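Local atomic coordinates of putative N-acetylneuraminate lyase ([Ruminococcus] gnavus ATCC 29149, PDB entry 6RB7), a protein that belongs to the dihydrodipicolinate synthetase family, probably works as an enzyme, and is built as a (beta/alpha)8 barrel with added C-terminal helices. Residues L252-C257 and T264-I269; P224-M229 and A272-I277. All coordinates share one frame; numbering follows the deposited sequence.

Contact 1 of 2, residues L252-C257 and T264-I269; sequences LKLDEC and TEARKI
Leu-254 and Cys-257 pack against Ala-266 and Ile-269 in an antiparallel helix hairpin. Helix 248-259 follows the last barrel strand, and a short turn leads into helix 263-281. The segment axes approach to 8.5 Å, with 158° between their directions. The contact is apolar, and no hydrogen bond crosses it. Ala-266 lies at the closest backbone approach, opposite Leu-254. Ala-266 CB touches Leu-254 CD1 at 3.7 Å and Cys-257 CB at 3.9 Å. The same Leu-254 methyl also rests on the backbone, with CD1 3.3 Å from Ala-266 O. Ile-269 divides its branches: CG2 meets Leu-254 CB at 3.9 Å, while CD1 meets the stem of Lys-253. That stem crosses Ile-269 at about a right angle, with Lys-253 CG 3.6 Å from Ile-269 CD1. Cys-257 carries SG beside its own backbone N (chi1 -66°), which brings the sulfur 3.8 Å from Glu-265 CB. Phe-335 of helix 317-335 packs on Ile-269. The charged contact stays within one helix. Lys-253 NZ donates a 2.7 Å hydrogen bond, part of a salt bridge, to the syn lone pair of Glu-256 OE1.

Contact 2 of 2, residues P224-M229 and A272-I277; sequences PDEQFM and ACNEII
Asn-274 and Ile-277 dock on Asp-225 and Glu-226 in a buried contact, part polar and part apolar. It joins the turn after barrel strand 219-222, just before helix 228-234, to the long helix 263-281, first of the helices after the barrel. The polar part is one side-chain-to-backbone bond. Asn-274 ND2 donates to Glu-226 O at 2.9 Å, with an N-H...O angle of 164°. The donor lies in the carbonyl plane, on a lone pair of the oxygen, and the acceptor is close to the plane of the Asn-274 amide. The amide oxygen sits beside the turn, with Asn-274 OD1 3.3 Å from Glu-226 CA. The apolar part belongs to Ile-277. Its CD1 lies 4.0 Å from Asp-225 CB and 4.0 Å from Glu-226 CG. Glu-226 bends at chi2 (89°), and its carboxylate folds past the isoleucine, with OE2 3.5 Å from Ile-277 CG2. That OE2 also hydrogen-bonds a Tris molecule, probably from the crystallisation liquor, while Asp-225 OD2 bonds Thr-243 OG1. Gln-270 NE2 bonds both Asn-274 OD1 and Asp-225 O. Asn-274 ND2 has a second partner, Gln-208 OE1 of the second subunit. Three hydrogen bonds thus fix the rotation of the Asn-274 amide, and its NH2 group ties the turn and the subunit interface to one helix.

Overall arrangement
Both contacts are largely buried and both use helix 263-281, at successive places along it. Their centres are about 11 Å apart. Contact 1 lies farther out: its centre is about 20 Å from the chain centre, that of contact 2 about 14 Å. Contact 1 has exposed Glu-265 at its margin and joins two sequence-neighbouring helices by apolar packing. Contact 2 bridges residues far apart in the chain and adds a hydrogen bond close to the second subunit. Helix 228-234 links them: Phe-228 CD1 lies 3.6 Å from Leu-254 CD2, and Met-229 CE lies 3.8 Å from Ala-266 CB. Together they fasten helix 263-281 to the barrel: contact 1 through helix 248-259, contact 2 through the turn after strand 219-222.

Contact 1 of 2, residues L252-C257 and T264-I269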
ATOM      1  N   LEU A 252      -3.374 -12.486 -31.529  1.00 11.50           N
ATOM      2  CA  LEU A 252      -4.486 -12.606 -32.505  1.00 13.36           C
ATOM      3  C   LEU A 252      -5.138 -13.980 -32.400  1.00 12.63           C
ATOM      4  O   LEU A 252      -6.380 -14.058 -32.413  1.00 14.51           O
ATOM      5  CB  LEU A 252      -3.949 -12.321 -33.910  1.00 12.90           C
ATOM      6  CG  LEU A 252      -3.644 -10.844 -34.178  1.00 14.78           C
ATOM      7  CD1 LEU A 252      -2.783 -10.693 -35.432  1.00 17.76           C
ATOM      8  CD2 LEU A 252      -4.938 -10.026 -34.264  1.00 15.13           C
ATOM      9  N   LYS A 253      -4.329 -15.018 -32.272  1.00 11.59           N
ATOM     10  CA  LYS A 253      -4.878 -16.390 -32.181  1.00 12.47           C
ATOM     11  C   LYS A 253      -5.600 -16.588 -30.848  1.00 12.39           C
ATOM     12  O   LYS A 253      -6.657 -17.212 -30.834  1.00 14.67           O
ATOM     13  CB  LYS A 253      -3.770 -17.413 -32.381  1.00 13.96           C
ATOM     14  CG  LYS A 253      -4.314 -18.835 -32.513  1.00 14.68           C
ATOM     15  CD  LYS A 253      -5.050 -19.033 -33.819  1.00 19.27           C
ATOM     16  CE  LYS A 253      -5.540 -20.460 -33.957  1.00 26.22           C
ATOM     17  NZ  LYS A 253      -6.153 -20.682 -35.299  1.00 25.96           N
ATOM     18  N   LEU A 254      -5.075 -16.015 -29.774  1.00 12.88           N
ATOM     19  CA  LEU A 254      -5.762 -16.051 -28.453  1.00 12.13           C
ATOM     20  C   LEU A 254      -7.131 -15.419 -28.604  1.00 11.85           C
ATOM     21  O   LEU A 254      -8.117 -16.003 -28.147  1.00 14.23           O
ATOM     22  CB  LEU A 254      -4.886 -15.310 -27.452  1.00 13.19           C
ATOM     23  CG  LEU A 254      -5.399 -15.185 -26.032  1.00 13.60           C
ATOM     24  CD1 LEU A 254      -5.885 -16.484 -25.448  1.00 16.12           C
ATOM     25  CD2 LEU A 254      -4.321 -14.605 -25.156  1.00 16.02           C
ATOM     26  N   ASP A 255      -7.204 -14.249 -29.219  1.00 12.40           N
ATOM     27  CA  ASP A 255      -8.477 -13.519 -29.364  1.00 13.24           C
ATOM     28  C   ASP A 255      -9.441 -14.339 -30.222  1.00 16.44           C
ATOM     29  O   ASP A 255     -10.644 -14.389 -29.907  1.00 20.53           O
ATOM     30  CB  ASP A 255      -8.223 -12.129 -29.918  1.00 16.00           C
ATOM     31  CG  ASP A 255      -9.239 -11.109 -29.499  1.00 19.30           C
ATOM     32  OD1 ASP A 255      -9.788 -11.275 -28.408  1.00 21.56           O
ATOM     33  OD2 ASP A 255      -9.484 -10.194 -30.296  1.00 19.96           O
ATOM     34  N   GLU A 256      -8.938 -14.984 -31.270  1.00 15.90           N
ATOM     35  CA  GLU A 256      -9.778 -15.859 -32.134  1.00 17.26           C
ATOM     36  C   GLU A 256     -10.357 -16.997 -31.290  1.00 17.46           C
ATOM     37  O   GLU A 256     -11.591 -17.257 -31.377  1.00 18.66           O
ATOM     38  CB  GLU A 256      -8.924 -16.394 -33.287  1.00 18.66           C
ATOM     39  CG  GLU A 256      -9.702 -17.238 -34.259  1.00 23.67           C
ATOM     40  CD  GLU A 256      -8.776 -17.974 -35.220  1.00 28.25           C
ATOM     41  OE1 GLU A 256      -8.328 -19.074 -34.877  1.00 31.63           O
ATOM     42  OE2 GLU A 256      -8.398 -17.380 -36.219  1.00 38.63           O
ATOM     43  N   CYS A 257      -9.563 -17.627 -30.446  1.00 15.98           N
ATOM     44  CA  CYS A 257     -10.045 -18.714 -29.566  1.00 15.83           C
ATOM     45  C   CYS A 257     -11.101 -18.181 -28.601  1.00 21.17           C
ATOM     46  O   CYS A 257     -12.145 -18.856 -28.418  1.00 19.92           O
ATOM     47  CB  CYS A 257      -8.931 -19.372 -28.786  1.00 18.98           C
ATOM     48  SG  CYS A 257      -7.755 -20.268 -29.827  1.00 21.34           S
ATOM     49  N   THR A 264     -10.078 -23.894 -23.744  1.00 19.50           N
ATOM     50  CA  THR A 264      -8.893 -24.763 -23.524  1.00 19.01           C
ATOM     51  C   THR A 264      -7.746 -24.283 -24.427  1.00 18.25           C
ATOM     52  O   THR A 264      -6.584 -24.144 -23.958  1.00 19.15           O
ATOM     53  CB  THR A 264      -9.171 -26.252 -23.736  1.00 27.04           C
ATOM     54  OG1 THR A 264     -10.100 -26.576 -22.717  1.00 29.59           O
ATOM     55  CG2 THR A 264      -7.935 -27.114 -23.626  1.00 28.68           C
ATOM     56  N   GLU A 265      -8.047 -24.050 -25.696  1.00 19.68           N
ATOM     57  CA  GLU A 265      -7.028 -23.585 -26.651  1.00 18.05           C
ATOM     58  C   GLU A 265      -6.532 -22.189 -26.224  1.00 15.20           C
ATOM     59  O   GLU A 265      -5.313 -21.924 -26.291  1.00 15.97           O
ATOM     60  CB  GLU A 265      -7.627 -23.584 -28.050  1.00 20.49           C
ATOM     61  CG  GLU A 265      -7.999 -24.991 -28.521  1.00 34.96           C
ATOM     62  CD  GLU A 265      -9.396 -25.548 -28.247  1.00 60.16           C
ATOM     63  OE1 GLU A 265     -10.097 -25.117 -27.259  1.00 35.72           O
ATOM     64  OE2 GLU A 265      -9.813 -26.450 -29.054  1.00 69.32           O
ATOM     65  N   ALA A 266      -7.457 -21.334 -25.792  1.00 15.35           N
ATOM     66  CA  ALA A 266      -7.104 -19.982 -25.305  1.00 14.47           C
ATOM     67  C   ALA A 266      -6.141 -20.108 -24.134  1.00 14.93           C
ATOM     68  O   ALA A 266      -5.110 -19.400 -24.100  1.00 14.29           O
ATOM     69  CB  ALA A 266      -8.337 -19.208 -24.951  1.00 15.76           C
ATOM     70  N   ARG A 267      -6.437 -20.976 -23.167  1.00 15.67           N
ATOM     71  CA  ARG A 267      -5.559 -21.134 -21.979  1.00 15.16           C
ATOM     72  C   ARG A 267      -4.170 -21.590 -22.412  1.00 15.76           C
ATOM     73  O   ARG A 267      -3.168 -21.047 -21.902  1.00 14.61           O
ATOM     74  CB  ARG A 267      -6.059 -22.212 -21.015  1.00 17.60           C
ATOM     75  CG  ARG A 267      -6.883 -21.708 -19.871  1.00 22.92           C
ATOM     76  CD  ARG A 267      -7.219 -22.798 -18.861  1.00 18.93           C
ATOM     77  NE  ARG A 267      -8.069 -23.865 -19.395  1.00 24.07           N
ATOM     78  CZ  ARG A 267      -9.366 -23.769 -19.629  1.00 27.52           C
ATOM     79  NH1 ARG A 267     -10.046 -22.633 -19.446  1.00 21.54           N
ATOM     80  NH2 ARG A 267     -10.008 -24.827 -20.094  1.00 30.78           N
ATOM     81  N   LYS A 268      -4.058 -22.511 -23.375  1.00 14.62           N
ATOM     82  CA  LYS A 268      -2.717 -22.934 -23.846  1.00 13.88           C
ATOM     83  C   LYS A 268      -1.916 -21.730 -24.338  1.00 13.16           C
ATOM     84  O   LYS A 268      -0.699 -21.614 -24.005  1.00 14.46           O
ATOM     85  CB  LYS A 268      -2.815 -24.028 -24.907  1.00 18.07           C
ATOM     86  CG  LYS A 268      -3.293 -25.363 -24.337  1.00 25.69           C
ATOM     87  CD  LYS A 268      -3.288 -26.470 -25.366  1.00 36.78           C
ATOM     88  CE  LYS A 268      -3.518 -27.830 -24.736  1.00 47.41           C
ATOM     89  NZ  LYS A 268      -4.939 -27.997 -24.353  1.00 44.26           N
ATOM     90  N   ILE A 269      -2.559 -20.875 -25.138  1.00 14.55           N
ATOM     91  CA  ILE A 269      -1.853 -19.717 -25.716  1.00 13.63           C
ATOM     92  C   ILE A 269      -1.505 -18.718 -24.606  1.00 11.37           C
ATOM     93  O   ILE A 269      -0.395 -18.212 -24.563  1.00 12.83           O
ATOM     94  CB  ILE A 269      -2.650 -19.101 -26.864  1.00 15.14           C
ATOM     95  CG1 ILE A 269      -2.838 -20.129 -27.993  1.00 16.07           C
ATOM     96  CG2 ILE A 269      -1.917 -17.863 -27.358  1.00 15.53           C
ATOM     97  CD1 ILE A 269      -3.839 -19.709 -29.016  1.00 15.71           C
TER

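Contact 2 of 2, residues P224-M229 and A272-I277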
ATOM      1  N   PRO A 224      -3.549  -5.506 -18.656  1.00 12.60           N
ATOM      2  CA  PRO A 224      -2.554  -6.487 -18.167  1.00 11.67           C
ATOM      3  C   PRO A 224      -2.480  -7.691 -19.112  1.00 10.53           C
ATOM      4  O   PRO A 224      -3.416  -8.521 -19.158  1.00 10.61           O
ATOM      5  CB  PRO A 224      -3.061  -6.897 -16.782  1.00 14.32           C
ATOM      6  CG  PRO A 224      -3.986  -5.751 -16.388  1.00 12.54           C
ATOM      7  CD  PRO A 224      -4.660  -5.398 -17.712  1.00 12.87           C
ATOM      8  N   ASP A 225      -1.397  -7.784 -19.894  1.00 10.38           N
ATOM      9  CA  ASP A 225      -1.332  -8.800 -20.974  1.00 10.57           C
ATOM     10  C   ASP A 225      -1.462 -10.217 -20.377  1.00  9.94           C
ATOM     11  O   ASP A 225      -2.013 -11.121 -21.051  1.00 10.47           O
ATOM     12  CB  ASP A 225      -0.010  -8.674 -21.712  1.00 11.13           C
ATOM     13  CG  ASP A 225       0.277  -7.293 -22.310  1.00 16.86           C
ATOM     14  OD1 ASP A 225      -0.530  -6.365 -22.106  1.00 15.53           O
ATOM     15  OD2 ASP A 225       1.288  -7.183 -23.041  1.00 14.73           O
ATOM     16  N   GLU A 226      -0.910 -10.421 -19.185  1.00 10.68           N
ATOM     17  CA  GLU A 226      -0.896 -11.725 -18.490  1.00 10.73           C
ATOM     18  C   GLU A 226      -2.313 -12.180 -18.134  1.00 10.53           C
ATOM     19  O   GLU A 226      -2.511 -13.340 -17.798  1.00 11.57           O
ATOM     20  CB  GLU A 226      -0.091 -11.587 -17.194  1.00 14.42           C
ATOM     21  CG  GLU A 226       1.377 -11.209 -17.402  1.00 17.64           C
ATOM     22  CD  GLU A 226       1.686  -9.706 -17.463  1.00 15.21           C
ATOM     23  OE1 GLU A 226       0.767  -8.846 -17.665  1.00 13.83           O
ATOM     24  OE2 GLU A 226       2.884  -9.347 -17.241  1.00 18.70           O
ATOM     25  N   GLN A 227      -3.274 -11.289 -18.194  1.00 10.16           N
ATOM     26  CA  GLN A 227      -4.698 -11.578 -17.847  1.00 10.73           C
ATOM     27  C   GLN A 227      -5.619 -11.402 -19.079  1.00 11.53           C
ATOM     28  O   GLN A 227      -6.839 -11.351 -18.907  1.00 11.94           O
ATOM     29  CB  GLN A 227      -5.114 -10.654 -16.707  1.00 10.44           C
ATOM     30  CG  GLN A 227      -4.253 -10.806 -15.471  1.00  9.77           C
ATOM     31  CD  GLN A 227      -4.715 -10.011 -14.257  1.00 10.88           C
ATOM     32  OE1 GLN A 227      -4.390 -10.425 -13.138  1.00 10.71           O
ATOM     33  NE2 GLN A 227      -5.468  -8.897 -14.436  1.00 10.55           N
ATOM     34  N   PHE A 228      -5.055 -11.325 -20.283  1.00 11.23           N
ATOM     35  CA  PHE A 228      -5.794 -11.046 -21.537  1.00 11.16           C
ATOM     36  C   PHE A 228      -7.122 -11.815 -21.587  1.00 11.68           C
ATOM     37  O   PHE A 228      -8.195 -11.172 -21.710  1.00 10.43           O
ATOM     38  CB  PHE A 228      -4.883 -11.360 -22.722  1.00 10.91           C
ATOM     39  CG  PHE A 228      -5.413 -11.026 -24.084  1.00 10.86           C
ATOM     40  CD1 PHE A 228      -6.419 -11.775 -24.665  1.00 11.12           C
ATOM     41  CD2 PHE A 228      -4.881  -9.963 -24.814  1.00 10.18           C
ATOM     42  CE1 PHE A 228      -6.874 -11.482 -25.948  1.00 13.45           C
ATOM     43  CE2 PHE A 228      -5.304  -9.712 -26.100  1.00 12.08           C
ATOM     44  CZ  PHE A 228      -6.327 -10.436 -26.656  1.00 12.14           C
ATOM     45  N   MET A 229      -7.079 -13.137 -21.450  1.00 12.37           N
ATOM     46  CA  MET A 229      -8.295 -13.935 -21.684  1.00 10.91           C
ATOM     47  C   MET A 229      -9.334 -13.655 -20.602  1.00 11.08           C
ATOM     48  O   MET A 229     -10.556 -13.663 -20.907  1.00 12.75           O
ATOM     49  CB  MET A 229      -7.998 -15.425 -21.788  1.00 13.00           C
ATOM     50  CG  MET A 229      -7.520 -16.051 -20.548  1.00 11.91           C
ATOM     51  SD  MET A 229      -7.070 -17.803 -20.874  1.00 15.60           S
ATOM     52  CE  MET A 229      -8.650 -18.525 -21.264  1.00 16.96           C
ATOM     53  N   ALA A 272       1.464 -19.867 -22.670  1.00 13.60           N
ATOM     54  CA  ALA A 272       2.707 -19.726 -23.457  1.00 12.75           C
ATOM     55  C   ALA A 272       3.128 -18.258 -23.503  1.00 13.80           C
ATOM     56  O   ALA A 272       4.328 -17.998 -23.317  1.00 14.62           O
ATOM     57  CB  ALA A 272       2.494 -20.257 -24.843  1.00 14.78           C
ATOM     58  N   CYS A 273       2.184 -17.353 -23.738  1.00 13.35           N
ATOM     59  CA  CYS A 273       2.480 -15.904 -23.730  1.00 12.40           C
ATOM     60  C   CYS A 273       3.047 -15.527 -22.372  1.00 11.00           C
ATOM     61  O   CYS A 273       4.046 -14.790 -22.300  1.00 12.40           O
ATOM     62  CB  CYS A 273       1.270 -15.037 -24.041  1.00 11.16           C
ATOM     63  SG  CYS A 273       0.763 -15.209 -25.776  1.00 15.60           S
ATOM     64  N   ASN A 274       2.401 -15.948 -21.285  1.00 11.66           N
ATOM     65  CA  ASN A 274       2.824 -15.523 -19.941  1.00 11.90           C
ATOM     66  C   ASN A 274       4.241 -16.044 -19.665  1.00 12.46           C
ATOM     67  O   ASN A 274       5.065 -15.249 -19.106  1.00 14.43           O
ATOM     68  CB  ASN A 274       1.826 -15.926 -18.864  1.00 12.99           C
ATOM     69  CG  ASN A 274       0.533 -15.147 -18.971  1.00 12.84           C
ATOM     70  OD1 ASN A 274       0.319 -14.430 -19.959  1.00 12.93           O
ATOM     71  ND2 ASN A 274      -0.330 -15.236 -17.957  1.00 12.49           N
ATOM     72  N   GLU A 275       4.542 -17.291 -20.037  1.00 12.18           N
ATOM     73  CA  GLU A 275       5.904 -17.846 -19.838  1.00 13.71           C
ATOM     74  C   GLU A 275       6.932 -16.964 -20.555  1.00 13.75           C
ATOM     75  O   GLU A 275       8.026 -16.718 -19.997  1.00 14.67           O
ATOM     76  CB  GLU A 275       5.895 -19.286 -20.352  1.00 17.42           C
ATOM     77  CG  GLU A 275       7.161 -20.057 -20.112  1.00 25.87           C
ATOM     78  CD  GLU A 275       7.144 -21.463 -20.705  1.00 35.83           C
ATOM     79  OE1 GLU A 275       6.625 -21.680 -21.875  1.00 27.31           O
ATOM     80  OE2 GLU A 275       7.653 -22.369 -20.009  1.00 44.63           O
ATOM     81  N   ILE A 276       6.608 -16.530 -21.767  1.00 11.82           N
ATOM     82  CA  ILE A 276       7.502 -15.638 -22.539  1.00 14.18           C
ATOM     83  C   ILE A 276       7.657 -14.320 -21.786  1.00 13.51           C
ATOM     84  O   ILE A 276       8.770 -13.803 -21.669  1.00 14.89           O
ATOM     85  CB  ILE A 276       6.985 -15.472 -23.987  1.00 11.93           C
ATOM     86  CG1 ILE A 276       7.136 -16.786 -24.745  1.00 14.69           C
ATOM     87  CG2 ILE A 276       7.650 -14.309 -24.699  1.00 13.81           C
ATOM     88  CD1 ILE A 276       6.236 -16.933 -25.912  1.00 13.78           C
ATOM     89  N   ILE A 277       6.559 -13.712 -21.312  1.00 11.28           N
ATOM     90  CA  ILE A 277       6.661 -12.441 -20.579  1.00 10.91           C
ATOM     91  C   ILE A 277       7.580 -12.616 -19.375  1.00 12.89           C
ATOM     92  O   ILE A 277       8.448 -11.748 -19.139  1.00 14.25           O
ATOM     93  CB  ILE A 277       5.267 -11.935 -20.165  1.00 12.94           C
ATOM     94  CG1 ILE A 277       4.425 -11.613 -21.407  1.00 12.29           C
ATOM     95  CG2 ILE A 277       5.399 -10.750 -19.228  1.00 13.05           C
ATOM     96  CD1 ILE A 277       2.999 -11.305 -21.088  1.00 13.12           C
TER